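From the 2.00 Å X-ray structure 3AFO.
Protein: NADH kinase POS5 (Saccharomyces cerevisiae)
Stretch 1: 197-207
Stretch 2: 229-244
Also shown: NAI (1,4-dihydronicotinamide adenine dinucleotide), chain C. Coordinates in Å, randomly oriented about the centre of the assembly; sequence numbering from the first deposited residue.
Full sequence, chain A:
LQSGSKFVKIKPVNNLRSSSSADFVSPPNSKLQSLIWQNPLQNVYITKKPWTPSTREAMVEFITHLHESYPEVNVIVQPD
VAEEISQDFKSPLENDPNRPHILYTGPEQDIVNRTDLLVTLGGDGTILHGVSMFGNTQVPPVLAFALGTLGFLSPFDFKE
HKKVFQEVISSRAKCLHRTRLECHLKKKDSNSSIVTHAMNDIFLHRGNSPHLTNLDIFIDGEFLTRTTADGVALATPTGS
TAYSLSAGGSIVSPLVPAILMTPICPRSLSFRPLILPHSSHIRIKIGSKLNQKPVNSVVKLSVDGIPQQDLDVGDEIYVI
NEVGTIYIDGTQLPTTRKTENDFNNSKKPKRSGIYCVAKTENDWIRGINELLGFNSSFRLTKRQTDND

Stretch 1 197-207: HAMNDIFLHRG
Stretch 2 (229-244) ADGVALATPTGSTAYS

How do the two backbones run against each other? Strands 201-205 and 231-235 are antiparallel neighbours, their axes at 171° and 4.6 Å apart at closest approach, both with extended phi/psi. Ile 202 pairs with Leu 234 and Leu 204 with Val 232 in hydrogen-bonded sites, each bonded both ways: Ile 202 N to Leu 234 O is 2.8 Å, Leu 234 N to Ile 202 O 2.7 Å, and Leu 204 N to Val 232 O 3.0 Å. Between and beyond them lie the non-hydrogen-bonded pairs Asp 201 with Ala 235, Phe 203 with Ala 233 and His 205 with Gly 231, their CA atoms 4.2 to 4.3 Å apart. Gly 231 (phi/psi 166/-156) has no CB, and an ideal one would lie 1.8 Å from Leu 204 O, a clash.

What closes the ladder at its ends? At one, Arg 206 N donates to Asp 230 O at 2.7 Å, and a salt bridge joins Arg 206 NE to Asp 230 OD1 at 2.8 Å; Arg 206 has chi1 p, chi2 and chi3 t, and Asp 230 chi1 m. At the other, Thr 236 (chi1 p) donates from N to Asn 200 O at 3.0 Å and from OG1 to Met 199 O at 2.6 Å. Thr 236 OG1 also accepts from Gly 239 N at 2.9 Å, tying the strand end to the following turn. That turn passes so close that Gly 239 CA is 3.4 Å from Asn 200 O.

How do the side chains pack? Ile 202, Leu 204 (both chi1 m), Val 232 (p) and Leu 234 (m) share one face of the sheet, where Leu 204 CD1 lies 4.3 Å from Val 232 CG1. Phe 203 is on the other face with Asp 201 and His 205. Its ring (chi1 p, chi2 90°) receives the edge of Tyr 243 (chi1 t) on its face, with centroids 4.8 Å apart and planes at 88°.

What do water and dinucleotide add? Asp 201 (chi1 p) accepts a very short 2.5 Å hydrogen bond at OD2 from NAI O2D, which in turn accepts from Tyr 243 N at 3.1 Å; the ligand hydroxyl thus bridges the stretches. Water 1 also links them, donating to Asp 201 OD2 (2.6 Å) and Gly 239 O (2.8 Å) and accepting from Ser 244 N (2.9 Å). The nicotinamide lies over one face of Tyr 243.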

ATOM      1  N   HIS A 197      13.430 -19.721  18.949  1.00 26.38           N
ATOM      2  CA  HIS A 197      12.201 -20.191  18.342  1.00 25.73           C
ATOM      3  C   HIS A 197      11.126 -19.112  18.384  1.00 24.41           C
ATOM      4  O   HIS A 197      10.979 -18.415  19.387  1.00 23.91           O
ATOM      5  CB  HIS A 197      11.735 -21.466  19.033  1.00 26.59           C
ATOM      6  CG  HIS A 197      12.728 -22.583  18.938  1.00 29.00           C
ATOM      7  ND1 HIS A 197      13.869 -22.632  19.711  1.00 32.23           N
ATOM      8  CD2 HIS A 197      12.764 -23.678  18.143  1.00 30.54           C
ATOM      9  CE1 HIS A 197      14.563 -23.713  19.399  1.00 32.07           C
ATOM     10  NE2 HIS A 197      13.913 -24.365  18.453  1.00 32.69           N
ATOM     11  N   ALA A 198      10.391 -18.982  17.281  1.00 23.10           N
ATOM     12  CA  ALA A 198       9.429 -17.893  17.108  1.00 21.90           C
ATOM     13  C   ALA A 198       8.037 -18.396  16.788  1.00 21.56           C
ATOM     14  O   ALA A 198       7.849 -19.212  15.885  1.00 21.20           O
ATOM     15  CB  ALA A 198       9.899 -16.917  16.020  1.00 21.89           C
ATOM     16  N   MET A 199       7.056 -17.872  17.517  1.00 20.98           N
ATOM     17  CA  MET A 199       5.654 -18.140  17.231  1.00 20.95           C
ATOM     18  C   MET A 199       5.069 -17.064  16.299  1.00 20.03           C
ATOM     19  O   MET A 199       4.225 -17.360  15.447  1.00 19.85           O
ATOM     20  CB  MET A 199       4.891 -18.180  18.554  1.00 20.67           C
ATOM     21  CG  MET A 199       3.416 -18.247  18.455  1.00 23.49           C
ATOM     22  SD  MET A 199       2.739 -18.586  20.093  1.00 27.76           S
ATOM     23  CE  MET A 199       1.038 -18.790  19.620  1.00 24.20           C
ATOM     24  N   ASN A 200       5.521 -15.829  16.497  1.00 19.33           N
ATOM     25  CA  ASN A 200       5.090 -14.664  15.724  1.00 18.58           C
ATOM     26  C   ASN A 200       6.074 -14.346  14.617  1.00 18.23           C
ATOM     27  O   ASN A 200       5.760 -14.448  13.418  1.00 17.80           O
ATOM     28  CB  ASN A 200       5.022 -13.436  16.634  1.00 18.07           C
ATOM     29  CG  ASN A 200       3.617 -12.995  16.966  1.00 18.07           C
ATOM     30  OD1 ASN A 200       3.445 -11.923  17.557  1.00 20.61           O
ATOM     31  ND2 ASN A 200       2.612 -13.785  16.602  1.00 14.83           N
ATOM     32  N   ASP A 201       7.260 -13.919  15.026  1.00 17.96           N
ATOM     33  CA  ASP A 201       8.200 -13.365  14.081  1.00 18.24           C
ATOM     34  C   ASP A 201       9.632 -13.273  14.550  1.00 18.38           C
ATOM     35  O   ASP A 201       9.938 -13.379  15.745  1.00 18.46           O
ATOM     36  CB  ASP A 201       7.723 -11.975  13.622  1.00 18.30           C
ATOM     37  CG  ASP A 201       7.260 -11.092  14.773  1.00 19.16           C
ATOM     38  OD1 ASP A 201       7.824 -11.167  15.897  1.00 18.10           O
ATOM     39  OD2 ASP A 201       6.325 -10.295  14.534  1.00 18.26           O
ATOM     40  N   ILE A 202      10.502 -13.060  13.569  1.00 18.29           N
ATOM     41  CA  ILE A 202      11.890 -12.729  13.775  1.00 18.53           C
ATOM     42  C   ILE A 202      12.110 -11.438  13.006  1.00 18.88           C
ATOM     43  O   ILE A 202      11.775 -11.358  11.810  1.00 19.06           O
ATOM     44  CB  ILE A 202      12.803 -13.840  13.225  1.00 18.46           C
ATOM     45  CG1 ILE A 202      12.557 -15.131  14.019  1.00 18.25           C
ATOM     46  CG2 ILE A 202      14.297 -13.403  13.277  1.00 19.66           C
ATOM     47  CD1 ILE A 202      12.583 -16.410  13.182  1.00 20.35           C
ATOM     48  N   PHE A 203      12.655 -10.423  13.666  1.00 17.94           N
ATOM     49  CA  PHE A 203      12.905  -9.164  12.948  1.00 18.26           C
ATOM     50  C   PHE A 203      14.192  -8.452  13.282  1.00 17.80           C
ATOM     51  O   PHE A 203      14.745  -8.611  14.369  1.00 16.94           O
ATOM     52  CB  PHE A 203      11.690  -8.200  12.972  1.00 18.13           C
ATOM     53  CG  PHE A 203      11.266  -7.742  14.343  1.00 19.33           C
ATOM     54  CD1 PHE A 203      11.804  -6.590  14.910  1.00 20.86           C
ATOM     55  CD2 PHE A 203      10.279  -8.418  15.034  1.00 19.96           C
ATOM     56  CE1 PHE A 203      11.381  -6.155  16.170  1.00 22.33           C
ATOM     57  CE2 PHE A 203       9.849  -7.975  16.299  1.00 21.45           C
ATOM     58  CZ  PHE A 203      10.403  -6.852  16.859  1.00 19.60           C
ATOM     59  N   LEU A 204      14.675  -7.717  12.287  1.00 17.30           N
ATOM     60  CA  LEU A 204      15.863  -6.898  12.377  1.00 17.45           C
ATOM     61  C   LEU A 204      15.402  -5.452  12.261  1.00 18.28           C
ATOM     62  O   LEU A 204      14.510  -5.146  11.465  1.00 16.97           O
ATOM     63  CB  LEU A 204      16.828  -7.246  11.247  1.00 17.16           C
ATOM     64  CG  LEU A 204      17.422  -8.658  11.311  1.00 17.77           C
ATOM     65  CD1 LEU A 204      18.094  -9.029   9.995  1.00 17.19           C
ATOM     66  CD2 LEU A 204      18.432  -8.758  12.474  1.00 15.66           C
ATOM     67  N   HIS A 205      15.982  -4.569  13.066  1.00 18.48           N
ATOM     68  CA  HIS A 205      15.555  -3.174  13.080  1.00 19.05           C
ATOM     69  C   HIS A 205      16.716  -2.269  13.478  1.00 20.00           C
ATOM     70  O   HIS A 205      17.537  -2.657  14.308  1.00 19.85           O
ATOM     71  CB  HIS A 205      14.380  -2.982  14.037  1.00 19.17           C
ATOM     72  CG  HIS A 205      13.572  -1.754  13.750  1.00 20.23           C
ATOM     73  ND1 HIS A 205      14.002  -0.489  14.084  1.00 20.66           N
ATOM     74  CD2 HIS A 205      12.378  -1.594  13.133  1.00 18.76           C
ATOM     75  CE1 HIS A 205      13.107   0.398  13.688  1.00 20.47           C
ATOM     76  NE2 HIS A 205      12.107  -0.248  13.118  1.00 19.41           N
ATOM     77  N   ARG A 206      16.777  -1.078  12.885  1.00 20.39           N
ATOM     78  CA  ARG A 206      17.810  -0.086  13.199  1.00 21.57           C
ATOM     79  C   ARG A 206      17.757   0.350  14.664  1.00 22.73           C
ATOM     80  O   ARG A 206      18.767   0.765  15.219  1.00 22.94           O
ATOM     81  CB  ARG A 206      17.707   1.128  12.266  1.00 20.91           C
ATOM     82  CG  ARG A 206      16.414   1.939  12.407  1.00 20.66           C
ATOM     83  CD  ARG A 206      16.424   3.192  11.527  1.00 21.98           C
ATOM     84  NE  ARG A 206      15.194   3.972  11.694  1.00 22.36           N
ATOM     85  CZ  ARG A 206      14.978   4.856  12.668  1.00 23.11           C
ATOM     86  NH1 ARG A 206      15.921   5.104  13.576  1.00 23.42           N
ATOM     87  NH2 ARG A 206      13.822   5.509  12.730  1.00 21.08           N
ATOM     88  N   GLY A 207      16.574   0.248  15.273  1.00 24.61           N
ATOM     89  CA  GLY A 207      16.375   0.523  16.699  1.00 26.98           C
ATOM     90  C   GLY A 207      16.849   1.900  17.118  1.00 28.74           C
ATOM     91  O   GLY A 207      16.354   2.910  16.620  1.00 28.85           O
ATOM     92  N   ALA A 229      16.760  -0.005   4.912  1.00 18.26           N
ATOM     93  CA  ALA A 229      15.446   0.168   5.547  1.00 18.11           C
ATOM     94  C   ALA A 229      15.560   0.359   7.039  1.00 18.03           C
ATOM     95  O   ALA A 229      16.658   0.261   7.589  1.00 18.69           O
ATOM     96  CB  ALA A 229      14.585  -1.074   5.257  1.00 17.40           C
ATOM     97  N   ASP A 230      14.428   0.607   7.702  1.00 17.39           N
ATOM     98  CA  ASP A 230      14.353   0.414   9.151  1.00 17.16           C
ATOM     99  C   ASP A 230      14.719  -1.023   9.527  1.00 17.24           C
ATOM    100  O   ASP A 230      15.357  -1.262  10.564  1.00 16.65           O
ATOM    101  CB  ASP A 230      12.953   0.752   9.693  1.00 17.26           C
ATOM    102  CG  ASP A 230      12.728   2.235   9.840  1.00 17.57           C
ATOM    103  OD1 ASP A 230      13.670   3.023   9.596  1.00 19.27           O
ATOM    104  OD2 ASP A 230      11.601   2.619  10.196  1.00 17.25           O
ATOM    105  N   GLY A 231      14.282  -1.983   8.701  1.00 16.87           N
ATOM    106  CA  GLY A 231      14.556  -3.393   8.955  1.00 16.66           C
ATOM    107  C   GLY A 231      13.704  -4.328   8.117  1.00 16.51           C
ATOM    108  O   GLY A 231      13.210  -3.949   7.056  1.00 16.23           O
ATOM    109  N   VAL A 232      13.518  -5.547   8.604  1.00 16.32           N
ATOM    110  CA  VAL A 232      12.739  -6.553   7.889  1.00 16.88           C
ATOM    111  C   VAL A 232      12.184  -7.530   8.919  1.00 17.19           C
ATOM    112  O   VAL A 232      12.821  -7.768   9.958  1.00 17.39           O
ATOM    113  CB  VAL A 232      13.621  -7.296   6.846  1.00 16.95           C
ATOM    114  CG1 VAL A 232      14.680  -8.153   7.536  1.00 16.58           C
ATOM    115  CG2 VAL A 232      12.768  -8.151   5.879  1.00 17.06           C
ATOM    116  N   ALA A 233      11.020  -8.097   8.626  1.00 16.68           N
ATOM    117  CA  ALA A 233      10.373  -9.062   9.509  1.00 16.82           C
ATOM    118  C   ALA A 233      10.144 -10.357   8.750  1.00 17.42           C
ATOM    119  O   ALA A 233       9.714 -10.328   7.594  1.00 16.41           O
ATOM    120  CB  ALA A 233       9.035  -8.508  10.020  1.00 16.76           C
ATOM    121  N   LEU A 234      10.454 -11.478   9.407  1.00 17.11           N
ATOM    122  CA  LEU A 234      10.097 -12.808   8.945  1.00 17.23           C
ATOM    123  C   LEU A 234       9.039 -13.335   9.904  1.00 17.72           C
ATOM    124  O   LEU A 234       9.288 -13.401  11.114  1.00 17.62           O
ATOM    125  CB  LEU A 234      11.323 -13.724   8.958  1.00 17.41           C
ATOM    126  CG  LEU A 234      12.479 -13.154   8.117  1.00 19.15           C
ATOM    127  CD1 LEU A 234      13.786 -13.841   8.372  1.00 21.60           C
ATOM    128  CD2 LEU A 234      12.148 -13.169   6.625  1.00 17.64           C
ATOM    129  N   ALA A 235       7.863 -13.696   9.383  1.00 17.05           N
ATOM    130  CA  ALA A 235       6.726 -14.003  10.248  1.00 16.58           C
ATOM    131  C   ALA A 235       6.081 -15.321   9.881  1.00 16.83           C
ATOM    132  O   ALA A 235       6.095 -15.739   8.717  1.00 16.87           O
ATOM    133  CB  ALA A 235       5.684 -12.877  10.209  1.00 16.70           C
ATOM    134  N   THR A 236       5.537 -15.986  10.890  1.00 16.26           N
ATOM    135  CA  THR A 236       4.636 -17.100  10.659  1.00 16.25           C
ATOM    136  C   THR A 236       3.305 -16.496  10.224  1.00 16.15           C
ATOM    137  O   THR A 236       3.094 -15.292  10.383  1.00 15.59           O
ATOM    138  CB  THR A 236       4.364 -17.863  11.963  1.00 16.20           C
ATOM    139  OG1 THR A 236       3.809 -16.951  12.917  1.00 16.38           O
ATOM    140  CG2 THR A 236       5.654 -18.477  12.528  1.00 15.38           C
ATOM    141  N   PRO A 237       2.386 -17.338   9.715  1.00 16.19           N
ATOM    142  CA  PRO A 237       1.007 -16.912   9.468  1.00 16.49           C
ATOM    143  C   PRO A 237       0.358 -16.343  10.732  1.00 16.68           C
ATOM    144  O   PRO A 237      -0.359 -15.340  10.655  1.00 16.45           O
ATOM    145  CB  PRO A 237       0.326 -18.212   9.045  1.00 16.35           C
ATOM    146  CG  PRO A 237       1.463 -18.944   8.305  1.00 16.46           C
ATOM    147  CD  PRO A 237       2.626 -18.716   9.235  1.00 16.07           C
ATOM    148  N   THR A 238       0.627 -16.957  11.884  1.00 16.52           N
ATOM    149  CA  THR A 238       0.192 -16.386  13.170  1.00 17.00           C
ATOM    150  C   THR A 238       0.699 -14.938  13.320  1.00 16.65           C
ATOM    151  O   THR A 238      -0.053 -14.040  13.711  1.00 16.69           O
ATOM    152  CB  THR A 238       0.662 -17.270  14.364  1.00 17.29           C
ATOM    153  OG1 THR A 238      -0.049 -18.513  14.316  1.00 18.05           O
ATOM    154  CG2 THR A 238       0.386 -16.586  15.705  1.00 16.98           C
ATOM    155  N   GLY A 239       1.959 -14.709  12.961  1.00 16.43           N
ATOM    156  CA  GLY A 239       2.556 -13.371  13.051  1.00 16.58           C
ATOM    157  C   GLY A 239       2.164 -12.397  11.948  1.00 16.55           C
ATOM    158  O   GLY A 239       2.558 -11.229  11.994  1.00 16.75           O
ATOM    159  N   SER A 240       1.403 -12.867  10.955  1.00 16.11           N
ATOM    160  CA  SER A 240       0.949 -11.989   9.855  1.00 16.56           C
ATOM    161  C   SER A 240       0.044 -10.856  10.356  1.00 16.14           C
ATOM    162  O   SER A 240      -0.019  -9.786   9.756  1.00 16.12           O
ATOM    163  CB  SER A 240       0.243 -12.782   8.741  1.00 15.72           C
ATOM    164  OG  SER A 240      -1.054 -13.206   9.144  1.00 17.20           O
ATOM    165  N   THR A 241      -0.634 -11.088  11.470  1.00 15.93           N
ATOM    166  CA  THR A 241      -1.476 -10.052  12.057  1.00 16.12           C
ATOM    167  C   THR A 241      -0.723  -9.189  13.077  1.00 15.98           C
ATOM    168  O   THR A 241      -1.310  -8.299  13.695  1.00 16.11           O
ATOM    169  CB  THR A 241      -2.759 -10.661  12.670  1.00 16.26           C
ATOM    170  OG1 THR A 241      -2.411 -11.747  13.544  1.00 15.85           O
ATOM    171  CG2 THR A 241      -3.665 -11.186  11.563  1.00 16.51           C
ATOM    172  N   ALA A 242       0.579  -9.422  13.220  1.00 16.06           N
ATOM    173  CA  ALA A 242       1.391  -8.690  14.211  1.00 15.95           C
ATOM    174  C   ALA A 242       2.237  -7.604  13.513  1.00 16.17           C
ATOM    175  O   ALA A 242       1.683  -6.836  12.706  1.00 16.29           O
ATOM    176  CB  ALA A 242       2.244  -9.672  15.023  1.00 15.99           C
ATOM    177  N   TYR A 243       3.541  -7.519  13.788  1.00 15.58           N
ATOM    178  CA  TYR A 243       4.387  -6.470  13.171  1.00 16.36           C
ATOM    179  C   TYR A 243       4.240  -6.409  11.637  1.00 16.07           C
ATOM    180  O   TYR A 243       4.168  -5.328  11.046  1.00 16.18           O
ATOM    181  CB  TYR A 243       5.872  -6.688  13.530  1.00 16.50           C
ATOM    182  CG  TYR A 243       6.769  -5.451  13.533  1.00 16.82           C
ATOM    183  CD1 TYR A 243       8.043  -5.513  14.117  1.00 16.88           C
ATOM    184  CD2 TYR A 243       6.358  -4.232  12.980  1.00 16.82           C
ATOM    185  CE1 TYR A 243       8.883  -4.419  14.140  1.00 16.35           C
ATOM    186  CE2 TYR A 243       7.200  -3.100  13.003  1.00 17.38           C
ATOM    187  CZ  TYR A 243       8.463  -3.214  13.588  1.00 17.07           C
ATOM    188  OH  TYR A 243       9.310  -2.135  13.645  1.00 17.14           O
ATOM    189  N   SER A 244       4.193  -7.574  10.995  1.00 16.05           N
ATOM    190  CA  SER A 244       4.092  -7.643   9.541  1.00 15.52           C
ATOM    191  C   SER A 244       2.855  -6.885   9.023  1.00 15.90           C
ATOM    192  O   SER A 244       2.928  -6.200   7.997  1.00 14.93           O
ATOM    193  CB  SER A 244       4.065  -9.105   9.089  1.00 15.93           C
ATOM    194  OG  SER A 244       3.944  -9.196   7.686  1.00 15.21           O
TER
HETATM  195  PA  NAI C1001       3.741  -5.604  22.582  1.00 37.38           P
HETATM  196  O1A NAI C1001       2.652  -5.451  23.602  1.00 38.23           O
HETATM  197  O2A NAI C1001       4.833  -4.405  22.560  1.00 37.53           O
HETATM  198  O5B NAI C1001       3.188  -5.614  21.119  1.00 36.35           O
HETATM  199  C5B NAI C1001       2.107  -6.381  20.890  1.00 32.42           C
HETATM  200  C4B NAI C1001       1.064  -5.562  20.218  1.00 28.63           C
HETATM  201  O4B NAI C1001       0.867  -6.373  19.029  1.00 26.51           O
HETATM  202  C3B NAI C1001      -0.106  -5.823  21.160  1.00 27.23           C
HETATM  203  O3B NAI C1001      -1.169  -4.917  20.856  1.00 26.14           O
HETATM  204  C2B NAI C1001      -0.472  -7.257  20.774  1.00 25.98           C
HETATM  205  O2B NAI C1001      -1.837  -7.549  21.042  1.00 29.14           O
HETATM  206  C1B NAI C1001      -0.272  -7.235  19.259  1.00 24.59           C
HETATM  207  N9A NAI C1001       0.050  -8.594  18.736  1.00 22.58           N
HETATM  208  C8A NAI C1001       1.072  -9.381  19.089  1.00 22.08           C
HETATM  209  N7A NAI C1001       1.005 -10.526  18.389  1.00 20.73           N
HETATM  210  C5A NAI C1001      -0.049 -10.452  17.574  1.00 20.58           C
HETATM  211  C6A NAI C1001      -0.616 -11.303  16.623  1.00 20.36           C
HETATM  212  N6A NAI C1001      -0.096 -12.514  16.336  1.00 17.25           N
HETATM  213  N1A NAI C1001      -1.725 -10.885  15.981  1.00 19.23           N
HETATM  214  C2A NAI C1001      -2.276  -9.705  16.224  1.00 19.36           C
HETATM  215  N3A NAI C1001      -1.760  -8.875  17.119  1.00 20.02           N
HETATM  216  C4A NAI C1001      -0.657  -9.223  17.806  1.00 21.24           C
HETATM  217  O3  NAI C1001       4.658  -6.970  22.800  1.00 32.63           O
HETATM  218  PN  NAI C1001       4.024  -8.442  22.917  1.00 31.78           P
HETATM  219  O1N NAI C1001       2.569  -8.348  23.265  1.00 30.93           O
HETATM  220  O2N NAI C1001       5.010  -9.199  23.716  1.00 30.09           O
HETATM  221  O5D NAI C1001       4.051  -9.050  21.400  1.00 27.57           O
HETATM  222  C5D NAI C1001       5.262  -9.103  20.665  1.00 23.07           C
HETATM  223  C4D NAI C1001       4.989  -8.732  19.216  1.00 20.22           C
HETATM  224  O4D NAI C1001       4.930  -7.288  19.161  1.00 19.40           O
HETATM  225  C3D NAI C1001       6.152  -9.043  18.286  1.00 19.70           C
HETATM  226  O3D NAI C1001       6.129 -10.417  17.877  1.00 19.57           O
HETATM  227  C2D NAI C1001       5.851  -8.093  17.104  1.00 18.44           C
HETATM  228  O2D NAI C1001       5.139  -8.805  16.079  1.00 17.36           O
HETATM  229  C1D NAI C1001       4.909  -7.035  17.750  1.00 18.95           C
HETATM  230  N1N NAI C1001       5.468  -5.704  17.465  1.00 19.37           N
HETATM  231  C2N NAI C1001       4.715  -4.857  16.658  1.00 18.94           C
HETATM  232  C3N NAI C1001       5.177  -3.597  16.321  1.00 18.50           C
HETATM  233  C7N NAI C1001       4.279  -2.699  15.432  1.00 16.82           C
HETATM  234  O7N NAI C1001       4.599  -1.554  15.121  1.00 18.02           O
HETATM  235  N7N NAI C1001       3.146  -3.251  15.048  1.00 15.22           N
HETATM  236  C4N NAI C1001       6.422  -3.175  16.806  1.00 19.61           C
HETATM  237  C5N NAI C1001       7.203  -4.020  17.622  1.00 19.78           C
HETATM  238  C6N NAI C1001       6.740  -5.295  17.955  1.00 19.20           C
HETATM  239  O   HOH W   1       5.075 -10.069  12.231  1.00 16.64           O
HETATM  240  O   HOH W   2      10.152   1.448  12.179  1.00 13.47           O